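PDB 1KPH: cyclopropane mycolic acid synthase 1, which catalyses transfer of a methylene group from S-adenosyl-L-methionine to a double bond of an alpha mycolic acid, forming the distal cyclopropane ring. Local coordinates for residues Q13-L18 against Q31-A36; E198-G203 against M263-G268; A138-G143 against H167-L172. All blocks are in the same frame, centred on the assembly; numbering follows the deposited sequence.

The three contacts surround one pocket, in which S-adenosyl-L-homocysteine, the lipid-like cation didecyl-dimethyl-ammonium and a carbonate ion, probably from the crystallisation liquor, lie side by side. Their centres form a triangle, about 11 Å from interaction 1 to interaction 2 and about 14 Å from interaction 3 to each. Hydroxyl and imidazole groups join them: Tyr33 OH is 2.6 Å from Tyr265 OH, and Tyr16 OH is 2.7 Å from His141 NE2, both probable hydrogen bonds. Interactions 2 and 3 meet through packing of Phe200 on His141. The ammonium ligand touches all three contacts, whereas the cofactor product and carbonate touch interactions 1 and 3.

Interaction 1 (Q13-L18 against Q31-A36); sequences QAHYDL and QTYSCA. With 10A (didecyl-dimethyl-ammonium), chain G; SAH (S-adenosyl-L-homocysteine), chain F; CO3 (carbonate ion), chain E.
The rings of His15 and Tyr33 meet at their edges, their planes only 21° apart, with NE2 of the imidazole beside the rim of the phenol. One face of Tyr33 is occupied by methyl C11 of the bound didecyl-dimethyl-ammonium, 3.4 Å above the plane and over its centre. Tyr16 stands steeply to Tyr33, at 76°, and brings its CE2 to within 3.5 Å of Tyr33 CD2. Its own faces are both taken: CD2 of His15 lies over the centre of one, and C3' of S-adenosyl-L-homocysteine over the centre of the other, while C11 of the ammonium ligand reaches its edge in plane. The three rings form an aromatic cluster, of which Tyr16 and Tyr33 touch the ammonium head; a methyl of the quaternary ammonium over the Tyr33 face could contribute cation-pi attraction. The helix 9-16 supplies two of the rings, and the loop following helix 20-23 the third, within the Rossmann-like methyltransferase fold.

A hydrogen bond joins His15 NE2 and Tyr33 OH at 2.8 Å, its direction left open by the geometry. The two side chains approach from opposite directions, each with CG anti to its own backbone N (chi1 -174° for His15). Tyr33 OH also bonds to Tyr265, and His15 ND1 to the carbonyl of Ile199, an anchor that fixes the imidazole's rotation. On the backbone side, Tyr33 N donates to OXT of the cofactor product over 2.8 Å, and Cys35 N donates to carbonate O1 at the same length.

Interaction 2 (E198-G203 against M263-G268); sequences EIFPGG and MKYLTG. With 10A (didecyl-dimethyl-ammonium), chain G.
Tyr265 reaches from its helix to Ile199 and Phe200, and its side chain meets a different partner at each step outward. CB rests against the end of the isoleucine, 3.6 Å from Ile199 CD1. The ring then begins beneath the other branch: Ile199 CG2 stands 3.7 Å from the ring centroid and only 5° off the normal, a well-centred CH-pi contact. The opposite face takes CD2 of its own neighbour Leu266, nearer the rim. Farther out, CE1 is 3.7 Å from Phe200 CE1, where the phenylalanine turns its edge toward the tyrosine face in an offset edge-to-face pair with planes at 88°. Tyr265 OH ends 3.3 Å from Phe200 CZ, and Tyr265 OH is 3.2 Å from C14 of the ammonium ligand; it is hydrogen-bonded to Tyr33 OH. The ring is placed there with chi1 at 138°, away from the staggered values.

Phe200 is itself held on both faces, with Ile199 CG2 toward the rim of one and C8 of the ligand over the centre of the other. It opens a type II turn whose last residue, Gly203, also lines the alkyl-chain pocket. Cys269, the probable active-site residue by analogy with relatives, has its side chain about 4 Å from that of Tyr265. The contact joins residues 198-203, on and after helix 186-199, to helix 256-275, with helix 9-16 packed against Phe200 and helix 229-245 against Leu266.

Interaction 3 (A138-G143 against H167-L172); sequences AFEHFG and HTITGL. With SAH (S-adenosyl-L-homocysteine), chain F; 10A (didecyl-dimethyl-ammonium), chain G; CO3 (carbonate ion), chain E.
Glu140 reaches Ile169 through a side chain bent at chi2: CG leaves anti to the carbonyl carbon, and the sharp bend, 89°, then swings the carboxylate toward the strand. There OE2 accepts a nearly straight hydrogen bond from Ile169 N, 2.8 Å long with an angle of 172°, although the donor comes from above the carboxylate plane, 54° out of it. The same oxygen lies against the isoleucine side chain, with Glu140 OE2 3.3 Å from Ile169 CG1, and Glu140 OE2 is 3.0 Å from O3 of the bound carbonate.

Thr168 and Glu140 run alongside each other, head to tail. The threonine OG1 is anti to the backbone N, and from there Thr168 OG1 donates to Ile169 O over 2.9 Å. That bond commits the hydroxyl's proton within the strand, while Thr168 OG1 itself rests 3.2 Å from Glu140 CD and 3.6 Å from Phe139 CB. The same oxygen lies at the edge of the Phe139 ring, near its plane. Ile169 extends CD1 to carbonate and to one alkyl chain of the ammonium ligand, and Glu140 CB touches that ligand's other chain.

Across the ion, His167 NE2 donates to carbonate O1 at 2.7 Å; His167 ND1 is held by Gln282, and Tyr232 OH adds a further bond to the ion. The carbonate, probably from the crystallisation liquor, is thus bound beside the lipid-like ligand, where the loop after strand 132-136 meets the neighbouring parallel strand 163-171. Ala138 and Phe142 of that loop line the S-adenosyl-L-homocysteine pocket, the cofactor site of the Rossmann-like methyltransferase fold.

Interaction 1 (Q13-L18 against Q31-A36)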
loop_
_atom_site.group_PDB
_atom_site.type_symbol
_atom_site.label_atom_id
_atom_site.label_comp_id
_atom_site.label_asym_id
_atom_site.label_seq_id
_atom_site.Cartn_x
_atom_site.Cartn_y
_atom_site.Cartn_z
ATOM N N GLN A 13 -3.377 -12.093 -5.883
ATOM C CA GLN A 13 -2.649 -13.250 -5.380
ATOM C C GLN A 13 -1.474 -13.595 -6.285
ATOM O O GLN A 13 -0.479 -14.165 -5.835
ATOM C CB GLN A 13 -3.586 -14.455 -5.260
ATOM C CG GLN A 13 -4.520 -14.389 -4.062
ATOM C CD GLN A 13 -5.502 -15.548 -4.022
ATOM O OE1 GLN A 13 -5.157 -16.679 -4.365
ATOM N NE2 GLN A 13 -6.726 -15.273 -3.586
ATOM N N ALA A 14 -1.586 -13.245 -7.564
ATOM C CA ALA A 14 -0.515 -13.528 -8.513
ATOM C C ALA A 14 0.805 -12.937 -8.027
ATOM O O ALA A 14 1.873 -13.520 -8.227
ATOM C CB ALA A 14 -0.868 -12.963 -9.887
ATOM N N HIS A 15 0.726 -11.784 -7.370
ATOM C CA HIS A 15 1.920 -11.116 -6.874
ATOM C C HIS A 15 2.308 -11.459 -5.434
ATOM O O HIS A 15 3.405 -11.956 -5.189
ATOM C CB HIS A 15 1.755 -9.598 -6.986
ATOM C CG HIS A 15 2.993 -8.830 -6.635
ATOM N ND1 HIS A 15 3.980 -8.549 -7.554
ATOM C CD2 HIS A 15 3.427 -8.331 -5.453
ATOM C CE1 HIS A 15 4.969 -7.910 -6.955
ATOM N NE2 HIS A 15 4.659 -7.766 -5.678
ATOM N N TYR A 16 1.404 -11.209 -4.491
ATOM C CA TYR A 16 1.694 -11.433 -3.073
ATOM C C TYR A 16 1.740 -12.863 -2.547
ATOM O O TYR A 16 2.296 -13.103 -1.473
ATOM C CB TYR A 16 0.736 -10.605 -2.213
ATOM C CG TYR A 16 0.699 -9.146 -2.615
ATOM C CD1 TYR A 16 -0.236 -8.685 -3.540
ATOM C CD2 TYR A 16 1.626 -8.236 -2.105
ATOM C CE1 TYR A 16 -0.250 -7.352 -3.950
ATOM C CE2 TYR A 16 1.619 -6.901 -2.511
ATOM C CZ TYR A 16 0.680 -6.466 -3.434
ATOM O OH TYR A 16 0.666 -5.148 -3.842
ATOM N N ASP A 17 1.165 -13.815 -3.273
ATOM C CA ASP A 17 1.222 -15.192 -2.802
ATOM C C ASP A 17 2.372 -15.947 -3.442
ATOM O O ASP A 17 2.415 -17.177 -3.417
ATOM C CB ASP A 17 -0.098 -15.922 -3.052
ATOM C CG ASP A 17 -1.157 -15.556 -2.035
ATOM O OD1 ASP A 17 -0.784 -15.248 -0.881
ATOM O OD2 ASP A 17 -2.358 -15.588 -2.379
ATOM N N LEU A 18 3.318 -15.198 -3.999
ATOM C CA LEU A 18 4.491 -15.788 -4.632
ATOM C C LEU A 18 5.249 -16.642 -3.623
ATOM O O LEU A 18 5.565 -17.798 -3.896
ATOM C CB LEU A 18 5.410 -14.686 -5.164
ATOM C CG LEU A 18 6.705 -15.106 -5.863
ATOM C CD1 LEU A 18 6.380 -15.883 -7.124
ATOM C CD2 LEU A 18 7.524 -13.873 -6.205
ATOM N N GLN A 31 7.918 -6.338 7.263
ATOM C CA GLN A 31 7.336 -6.759 5.991
ATOM C C GLN A 31 6.429 -5.681 5.419
ATOM O O GLN A 31 5.432 -5.980 4.760
ATOM C CB GLN A 31 6.542 -8.060 6.154
ATOM C CG GLN A 31 7.337 -9.198 6.766
ATOM C CD GLN A 31 8.684 -9.393 6.101
ATOM O OE1 GLN A 31 9.723 -9.367 6.761
ATOM N NE2 GLN A 31 8.675 -9.590 4.790
ATOM N N THR A 32 6.760 -4.422 5.689
ATOM C CA THR A 32 5.969 -3.317 5.159
ATOM C C THR A 32 6.318 -3.223 3.673
ATOM O O THR A 32 7.491 -3.173 3.293
ATOM C CB THR A 32 6.299 -1.990 5.876
ATOM O OG1 THR A 32 5.929 -2.095 7.259
ATOM C CG2 THR A 32 5.528 -0.833 5.247
ATOM N N TYR A 33 5.291 -3.195 2.833
ATOM C CA TYR A 33 5.489 -3.168 1.387
ATOM C C TYR A 33 4.837 -1.920 0.793
ATOM O O TYR A 33 3.840 -2.000 0.077
ATOM C CB TYR A 33 4.881 -4.453 0.807
ATOM C CG TYR A 33 5.323 -4.857 -0.587
ATOM C CD1 TYR A 33 6.383 -4.221 -1.232
ATOM C CD2 TYR A 33 4.677 -5.899 -1.254
ATOM C CE1 TYR A 33 6.792 -4.617 -2.512
ATOM C CE2 TYR A 33 5.077 -6.300 -2.531
ATOM C CZ TYR A 33 6.133 -5.655 -3.152
ATOM O OH TYR A 33 6.525 -6.049 -4.416
ATOM N N SER A 34 5.420 -0.769 1.109
ATOM C CA SER A 34 4.938 0.524 0.650
ATOM C C SER A 34 6.013 1.568 0.952
ATOM O O SER A 34 6.987 1.272 1.642
ATOM C CB SER A 34 3.627 0.880 1.359
ATOM O OG SER A 34 3.732 0.705 2.769
ATOM N N CYS A 35 5.833 2.782 0.438
ATOM C CA CYS A 35 6.799 3.860 0.632
ATOM C C CYS A 35 7.101 4.193 2.089
ATOM O O CYS A 35 6.196 4.495 2.869
ATOM C CB CYS A 35 6.315 5.130 -0.071
ATOM S SG CYS A 35 7.524 6.483 -0.073
ATOM N N ALA A 36 8.383 4.151 2.444
ATOM C CA ALA A 36 8.803 4.473 3.804
ATOM C C ALA A 36 8.914 5.997 3.949
ATOM O O ALA A 36 8.875 6.725 2.956
ATOM C CB ALA A 36 10.148 3.808 4.115
HETATM C C1 10A G . 0.295 2.175 -14.784
HETATM C C2 10A G . -0.067 0.847 -14.110
HETATM C C3 10A G . 0.293 0.897 -12.621
HETATM C C4 10A G . 0.001 -0.382 -11.822
HETATM C C5 10A G . 0.439 -0.119 -10.373
HETATM C C6 10A G . 0.294 -1.305 -9.408
HETATM C C7 10A G . 0.840 -0.791 -8.066
HETATM C C8 10A G . 0.956 -1.846 -6.963
HETATM C C9 10A G . 1.582 -1.171 -5.724
HETATM C C10 10A G . 1.920 -2.218 -4.664
HETATM N N1 10A G . 2.755 -1.889 -3.416
HETATM C C11 10A G . 2.948 -3.201 -2.683
HETATM C C12 10A G . 2.009 -0.975 -2.477
HETATM C C13 10A G . 4.119 -1.221 -3.655
HETATM C C14 10A G . 5.217 -1.846 -4.572
HETATM C C15 10A G . 6.373 -0.910 -5.002
HETATM C C16 10A G . 6.052 0.340 -5.856
HETATM C C17 10A G . 5.511 0.007 -7.260
HETATM C C18 10A G . 5.228 1.256 -8.105
HETATM C C19 10A G . 4.704 0.856 -9.491
HETATM C C20 10A G . 4.479 2.120 -10.335
HETATM C C21 10A G . 3.994 1.775 -11.745
HETATM C C22 10A G . 3.817 3.074 -12.531
HETATM N N SAH F . -0.770 -1.981 3.328
HETATM C CA SAH F . 0.328 -2.945 3.398
HETATM C CB SAH F . 0.377 -3.837 2.139
HETATM C CG SAH F . 0.321 -3.161 0.751
HETATM C C SAH F . 1.680 -2.233 3.573
HETATM O OXT SAH F . 2.685 -2.920 3.827
HETATM C "C5'" SAH F . -1.302 -4.285 -1.251
HETATM C "C4'" SAH F . -2.275 -4.932 -0.275
HETATM O "O4'" SAH F . -3.659 -4.561 -0.521
HETATM C "C3'" SAH F . -2.226 -6.458 -0.305
HETATM O "O3'" SAH F . -2.234 -6.956 1.059
HETATM C "C2'" SAH F . -3.475 -6.839 -1.061
HETATM O "O2'" SAH F . -3.922 -8.159 -0.745
HETATM C "C1'" SAH F . -4.436 -5.778 -0.644
HETATM N N9 SAH F . -5.556 -5.600 -1.574
HETATM C C8 SAH F . -5.578 -5.414 -2.922
HETATM N N7 SAH F . -6.741 -5.281 -3.479
HETATM C C5 SAH F . -7.597 -5.388 -2.383
HETATM C C6 SAH F . -9.133 -5.331 -2.214
HETATM N N6 SAH F . -9.977 -5.144 -3.241
HETATM N N1 SAH F . -9.618 -5.483 -0.937
HETATM C C2 SAH F . -8.750 -5.670 0.095
HETATM N N3 SAH F . -7.397 -5.735 0.069
HETATM C C4 SAH F . -6.885 -5.585 -1.212
HETATM C C CO3 E . 2.643 2.855 -1.816
HETATM O O1 CO3 E . 3.495 3.612 -0.841
HETATM O O2 CO3 E . 3.196 1.903 -2.607
HETATM O O3 CO3 E . 1.309 3.128 -1.909
#

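Interaction 2 (E198-G203 against M263-G268)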
loop_
_atom_site.group_PDB
_atom_site.type_symbol
_atom_site.label_atom_id
_atom_site.label_comp_id
_atom_site.label_asym_id
_atom_site.label_seq_id
_atom_site.Cartn_x
_atom_site.Cartn_y
_atom_site.Cartn_z
ATOM N N GLU A 198 3.735 -8.271 -15.992
ATOM C CA GLU A 198 4.556 -9.231 -15.258
ATOM C C GLU A 198 4.696 -9.050 -13.746
ATOM O O GLU A 198 5.190 -9.953 -13.068
ATOM C CB GLU A 198 5.957 -9.281 -15.877
ATOM C CG GLU A 198 5.979 -9.807 -17.299
ATOM C CD GLU A 198 7.352 -9.734 -17.930
ATOM O OE1 GLU A 198 8.313 -10.272 -17.339
ATOM O OE2 GLU A 198 7.467 -9.137 -19.025
ATOM N N ILE A 199 4.275 -7.909 -13.212
ATOM C CA ILE A 199 4.405 -7.672 -11.772
ATOM C C ILE A 199 3.059 -7.543 -11.062
ATOM O O ILE A 199 2.759 -8.299 -10.135
ATOM C CB ILE A 199 5.230 -6.391 -11.488
ATOM C CG1 ILE A 199 6.537 -6.417 -12.286
ATOM C CG2 ILE A 199 5.536 -6.288 -9.993
ATOM C CD1 ILE A 199 7.447 -7.575 -11.961
ATOM N N PHE A 200 2.248 -6.582 -11.491
ATOM C CA PHE A 200 0.951 -6.378 -10.871
ATOM C C PHE A 200 -0.207 -6.504 -11.853
ATOM O O PHE A 200 -0.721 -5.502 -12.354
ATOM C CB PHE A 200 0.896 -5.008 -10.194
ATOM C CG PHE A 200 1.918 -4.829 -9.107
ATOM C CD1 PHE A 200 2.991 -3.959 -9.279
ATOM C CD2 PHE A 200 1.809 -5.529 -7.910
ATOM C CE1 PHE A 200 3.941 -3.789 -8.274
ATOM C CE2 PHE A 200 2.755 -5.366 -6.900
ATOM C CZ PHE A 200 3.822 -4.493 -7.084
ATOM N N PRO A 201 -0.625 -7.744 -12.147
ATOM C CA PRO A 201 -1.738 -7.957 -13.074
ATOM C C PRO A 201 -2.968 -7.211 -12.562
ATOM O O PRO A 201 -3.327 -7.332 -11.388
ATOM C CB PRO A 201 -1.935 -9.472 -13.033
ATOM C CG PRO A 201 -0.555 -9.978 -12.765
ATOM C CD PRO A 201 -0.056 -9.029 -11.709
ATOM N N GLY A 202 -3.596 -6.430 -13.433
ATOM C CA GLY A 202 -4.788 -5.697 -13.039
ATOM C C GLY A 202 -4.518 -4.353 -12.391
ATOM O O GLY A 202 -5.446 -3.597 -12.109
ATOM N N GLY A 203 -3.248 -4.052 -12.150
ATOM C CA GLY A 203 -2.899 -2.784 -11.534
ATOM C C GLY A 203 -3.292 -1.583 -12.377
ATOM O O GLY A 203 -3.337 -1.661 -13.604
ATOM N N MET A 263 14.135 -7.512 -9.945
ATOM C CA MET A 263 15.173 -6.487 -9.900
ATOM C C MET A 263 14.804 -5.404 -10.914
ATOM O O MET A 263 14.900 -4.210 -10.632
ATOM C CB MET A 263 16.542 -7.076 -10.247
ATOM C CG MET A 263 17.193 -7.877 -9.128
ATOM S SD MET A 263 17.503 -6.882 -7.642
ATOM C CE MET A 263 18.804 -5.768 -8.231
ATOM N N LYS A 264 14.375 -5.834 -12.096
ATOM C CA LYS A 264 13.987 -4.908 -13.152
ATOM C C LYS A 264 12.850 -4.016 -12.662
ATOM O O LYS A 264 12.826 -2.815 -12.930
ATOM C CB LYS A 264 13.546 -5.684 -14.398
ATOM C CG LYS A 264 12.999 -4.818 -15.532
ATOM C CD LYS A 264 12.595 -5.678 -16.729
ATOM C CE LYS A 264 11.962 -4.847 -17.835
ATOM N NZ LYS A 264 11.568 -5.699 -18.992
ATOM N N TYR A 265 11.915 -4.617 -11.935
ATOM C CA TYR A 265 10.769 -3.899 -11.397
ATOM C C TYR A 265 11.181 -2.922 -10.290
ATOM O O TYR A 265 10.856 -1.731 -10.353
ATOM C CB TYR A 265 9.724 -4.930 -10.921
ATOM C CG TYR A 265 9.012 -4.668 -9.603
ATOM C CD1 TYR A 265 8.274 -3.501 -9.388
ATOM C CD2 TYR A 265 9.047 -5.622 -8.580
ATOM C CE1 TYR A 265 7.585 -3.292 -8.184
ATOM C CE2 TYR A 265 8.367 -5.425 -7.377
ATOM C CZ TYR A 265 7.636 -4.259 -7.184
ATOM O OH TYR A 265 6.949 -4.078 -5.997
ATOM N N LEU A 266 11.919 -3.410 -9.298
ATOM C CA LEU A 266 12.350 -2.551 -8.196
ATOM C C LEU A 266 13.193 -1.359 -8.654
ATOM O O LEU A 266 12.895 -0.210 -8.316
ATOM C CB LEU A 266 13.122 -3.372 -7.161
ATOM C CG LEU A 266 12.290 -4.411 -6.401
ATOM C CD1 LEU A 266 13.199 -5.228 -5.503
ATOM C CD2 LEU A 266 11.202 -3.715 -5.580
ATOM N N THR A 267 14.230 -1.625 -9.439
ATOM C CA THR A 267 15.104 -0.557 -9.912
ATOM C C THR A 267 14.384 0.418 -10.844
ATOM O O THR A 267 14.537 1.636 -10.720
ATOM C CB THR A 267 16.337 -1.128 -10.639
ATOM O OG1 THR A 267 15.926 -1.778 -11.846
ATOM C CG2 THR A 267 17.056 -2.139 -9.748
ATOM N N GLY A 268 13.595 -0.119 -11.771
ATOM C CA GLY A 268 12.868 0.729 -12.704
ATOM C C GLY A 268 11.970 1.741 -12.016
ATOM O O GLY A 268 11.987 2.932 -12.342
HETATM C C1 10A G . 0.295 2.175 -14.784
HETATM C C2 10A G . -0.067 0.847 -14.110
HETATM C C3 10A G . 0.293 0.897 -12.621
HETATM C C4 10A G . 0.001 -0.382 -11.822
HETATM C C5 10A G . 0.439 -0.119 -10.373
HETATM C C6 10A G . 0.294 -1.305 -9.408
HETATM C C7 10A G . 0.840 -0.791 -8.066
HETATM C C8 10A G . 0.956 -1.846 -6.963
HETATM C C9 10A G . 1.582 -1.171 -5.724
HETATM C C10 10A G . 1.920 -2.218 -4.664
HETATM N N1 10A G . 2.755 -1.889 -3.416
HETATM C C11 10A G . 2.948 -3.201 -2.683
HETATM C C12 10A G . 2.009 -0.975 -2.477
HETATM C C13 10A G . 4.119 -1.221 -3.655
HETATM C C14 10A G . 5.217 -1.846 -4.572
HETATM C C15 10A G . 6.373 -0.910 -5.002
HETATM C C16 10A G . 6.052 0.340 -5.856
HETATM C C17 10A G . 5.511 0.007 -7.260
HETATM C C18 10A G . 5.228 1.256 -8.105
HETATM C C19 10A G . 4.704 0.856 -9.491
HETATM C C20 10A G . 4.479 2.120 -10.335
HETATM C C21 10A G . 3.994 1.775 -11.745
HETATM C C22 10A G . 3.817 3.074 -12.531
#

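Interaction 3 (A138-G143 against H167-L172)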
loop_
_atom_site.group_PDB
_atom_site.type_symbol
_atom_site.label_atom_id
_atom_site.label_comp_id
_atom_site.label_asym_id
_atom_site.label_seq_id
_atom_site.Cartn_x
_atom_site.Cartn_y
_atom_site.Cartn_z
ATOM N N ALA A 138 -3.041 -0.125 -1.445
ATOM C CA ALA A 138 -3.996 -1.146 -1.869
ATOM C C ALA A 138 -4.853 -0.585 -3.003
ATOM O O ALA A 138 -5.286 -1.313 -3.902
ATOM C CB ALA A 138 -4.880 -1.563 -0.699
ATOM N N PHE A 139 -5.078 0.722 -2.949
ATOM C CA PHE A 139 -5.875 1.426 -3.943
ATOM C C PHE A 139 -5.458 1.058 -5.370
ATOM O O PHE A 139 -6.302 0.790 -6.224
ATOM C CB PHE A 139 -5.727 2.937 -3.730
ATOM C CG PHE A 139 -6.863 3.749 -4.290
ATOM C CD1 PHE A 139 -8.150 3.617 -3.773
ATOM C CD2 PHE A 139 -6.645 4.663 -5.317
ATOM C CE1 PHE A 139 -9.204 4.383 -4.267
ATOM C CE2 PHE A 139 -7.692 5.435 -5.820
ATOM C CZ PHE A 139 -8.976 5.294 -5.291
ATOM N N GLU A 140 -4.153 1.047 -5.615
ATOM C CA GLU A 140 -3.615 0.732 -6.935
ATOM C C GLU A 140 -4.098 -0.607 -7.503
ATOM O O GLU A 140 -3.895 -0.896 -8.687
ATOM C CB GLU A 140 -2.084 0.754 -6.888
ATOM C CG GLU A 140 -1.504 2.079 -6.381
ATOM C CD GLU A 140 -1.330 2.120 -4.868
ATOM O OE1 GLU A 140 -2.197 1.585 -4.138
ATOM O OE2 GLU A 140 -0.326 2.704 -4.402
ATOM N N HIS A 141 -4.738 -1.416 -6.665
ATOM C CA HIS A 141 -5.243 -2.721 -7.091
ATOM C C HIS A 141 -6.751 -2.720 -7.330
ATOM O O HIS A 141 -7.293 -3.670 -7.899
ATOM C CB HIS A 141 -4.924 -3.781 -6.032
ATOM C CG HIS A 141 -3.493 -4.215 -6.013
ATOM N ND1 HIS A 141 -2.929 -4.960 -7.025
ATOM C CD2 HIS A 141 -2.513 -4.022 -5.097
ATOM C CE1 HIS A 141 -1.664 -5.210 -6.734
ATOM N NE2 HIS A 141 -1.387 -4.652 -5.569
ATOM N N PHE A 142 -7.423 -1.661 -6.891
ATOM C CA PHE A 142 -8.874 -1.564 -7.024
ATOM C C PHE A 142 -9.366 -1.394 -8.460
ATOM O O PHE A 142 -10.357 -2.011 -8.856
ATOM C CB PHE A 142 -9.412 -0.399 -6.173
ATOM C CG PHE A 142 -9.138 -0.528 -4.690
ATOM C CD1 PHE A 142 -8.514 -1.657 -4.164
ATOM C CD2 PHE A 142 -9.522 0.487 -3.819
ATOM C CE1 PHE A 142 -8.280 -1.773 -2.792
ATOM C CE2 PHE A 142 -9.293 0.381 -2.447
ATOM C CZ PHE A 142 -8.671 -0.753 -1.935
ATOM N N GLY A 143 -8.675 -0.559 -9.231
ATOM C CA GLY A 143 -9.082 -0.303 -10.600
ATOM C C GLY A 143 -9.978 0.925 -10.635
ATOM O O GLY A 143 -10.848 1.078 -9.776
ATOM N N HIS A 167 -3.539 6.211 1.355
ATOM C CA HIS A 167 -2.173 6.379 0.893
ATOM C C HIS A 167 -2.026 5.575 -0.389
ATOM O O HIS A 167 -2.186 4.352 -0.393
ATOM C CB HIS A 167 -1.229 5.896 2.009
ATOM C CG HIS A 167 0.214 5.812 1.619
ATOM N ND1 HIS A 167 1.230 6.198 2.470
ATOM C CD2 HIS A 167 0.819 5.295 0.524
ATOM C CE1 HIS A 167 2.396 5.919 1.915
ATOM N NE2 HIS A 167 2.176 5.368 0.734
ATOM N N THR A 168 -1.731 6.267 -1.486
ATOM C CA THR A 168 -1.610 5.596 -2.770
ATOM C C THR A 168 -0.662 6.276 -3.737
ATOM O O THR A 168 -0.460 7.485 -3.690
ATOM C CB THR A 168 -2.986 5.513 -3.478
ATOM O OG1 THR A 168 -2.839 4.891 -4.762
ATOM C CG2 THR A 168 -3.562 6.913 -3.680
ATOM N N ILE A 169 -0.083 5.475 -4.617
ATOM C CA ILE A 169 0.796 5.982 -5.651
ATOM C C ILE A 169 -0.138 6.719 -6.623
ATOM O O ILE A 169 -1.311 6.358 -6.755
ATOM C CB ILE A 169 1.486 4.804 -6.371
ATOM C CG1 ILE A 169 2.453 4.119 -5.399
ATOM C CG2 ILE A 169 2.200 5.281 -7.629
ATOM C CD1 ILE A 169 2.821 2.700 -5.792
ATOM N N THR A 170 0.359 7.764 -7.273
ATOM C CA THR A 170 -0.451 8.508 -8.235
ATOM C C THR A 170 0.365 8.706 -9.502
ATOM O O THR A 170 1.592 8.797 -9.448
ATOM C CB THR A 170 -0.908 9.879 -7.673
ATOM O OG1 THR A 170 0.228 10.649 -7.263
ATOM C CG2 THR A 170 -1.837 9.674 -6.486
ATOM N N GLY A 171 -0.309 8.755 -10.645
ATOM C CA GLY A 171 0.409 8.910 -11.895
ATOM C C GLY A 171 -0.122 9.970 -12.833
ATOM O O GLY A 171 -1.286 10.369 -12.758
ATOM N N LEU A 172 0.751 10.436 -13.718
ATOM C CA LEU A 172 0.395 11.450 -14.698
ATOM C C LEU A 172 -0.026 10.749 -15.983
ATOM O O LEU A 172 0.383 9.612 -16.242
ATOM C CB LEU A 172 1.594 12.353 -14.987
ATOM C CG LEU A 172 2.268 13.049 -13.803
ATOM C CD1 LEU A 172 3.515 13.777 -14.288
ATOM C CD2 LEU A 172 1.294 14.015 -13.145
HETATM N N SAH F . -0.770 -1.981 3.328
HETATM C CA SAH F . 0.328 -2.945 3.398
HETATM C CB SAH F . 0.377 -3.837 2.139
HETATM C CG SAH F . 0.321 -3.161 0.751
HETATM C C SAH F . 1.680 -2.233 3.573
HETATM O OXT SAH F . 2.685 -2.920 3.827
HETATM C "C5'" SAH F . -1.302 -4.285 -1.251
HETATM C "C4'" SAH F . -2.275 -4.932 -0.275
HETATM O "O4'" SAH F . -3.659 -4.561 -0.521
HETATM C "C3'" SAH F . -2.226 -6.458 -0.305
HETATM O "O3'" SAH F . -2.234 -6.956 1.059
HETATM C "C2'" SAH F . -3.475 -6.839 -1.061
HETATM O "O2'" SAH F . -3.922 -8.159 -0.745
HETATM C "C1'" SAH F . -4.436 -5.778 -0.644
HETATM N N9 SAH F . -5.556 -5.600 -1.574
HETATM C C8 SAH F . -5.578 -5.414 -2.922
HETATM N N7 SAH F . -6.741 -5.281 -3.479
HETATM C C5 SAH F . -7.597 -5.388 -2.383
HETATM C C6 SAH F . -9.133 -5.331 -2.214
HETATM N N6 SAH F . -9.977 -5.144 -3.241
HETATM N N1 SAH F . -9.618 -5.483 -0.937
HETATM C C2 SAH F . -8.750 -5.670 0.095
HETATM N N3 SAH F . -7.397 -5.735 0.069
HETATM C C4 SAH F . -6.885 -5.585 -1.212
HETATM C C1 10A G . 0.295 2.175 -14.784
HETATM C C2 10A G . -0.067 0.847 -14.110
HETATM C C3 10A G . 0.293 0.897 -12.621
HETATM C C4 10A G . 0.001 -0.382 -11.822
HETATM C C5 10A G . 0.439 -0.119 -10.373
HETATM C C6 10A G . 0.294 -1.305 -9.408
HETATM C C7 10A G . 0.840 -0.791 -8.066
HETATM C C8 10A G . 0.956 -1.846 -6.963
HETATM C C9 10A G . 1.582 -1.171 -5.724
HETATM C C10 10A G . 1.920 -2.218 -4.664
HETATM N N1 10A G . 2.755 -1.889 -3.416
HETATM C C11 10A G . 2.948 -3.201 -2.683
HETATM C C12 10A G . 2.009 -0.975 -2.477
HETATM C C13 10A G . 4.119 -1.221 -3.655
HETATM C C14 10A G . 5.217 -1.846 -4.572
HETATM C C15 10A G . 6.373 -0.910 -5.002
HETATM C C16 10A G . 6.052 0.340 -5.856
HETATM C C17 10A G . 5.511 0.007 -7.260
HETATM C C18 10A G . 5.228 1.256 -8.105
HETATM C C19 10A G . 4.704 0.856 -9.491
HETATM C C20 10A G . 4.479 2.120 -10.335
HETATM C C21 10A G . 3.994 1.775 -11.745
HETATM C C22 10A G . 3.817 3.074 -12.531
HETATM C C CO3 E . 2.643 2.855 -1.816
HETATM O O1 CO3 E . 3.495 3.612 -0.841
HETATM O O2 CO3 E . 3.196 1.903 -2.607
HETATM O O3 CO3 E . 1.309 3.128 -1.909
HETATM O O HOH W 1 -4.496 2.358 -0.331
#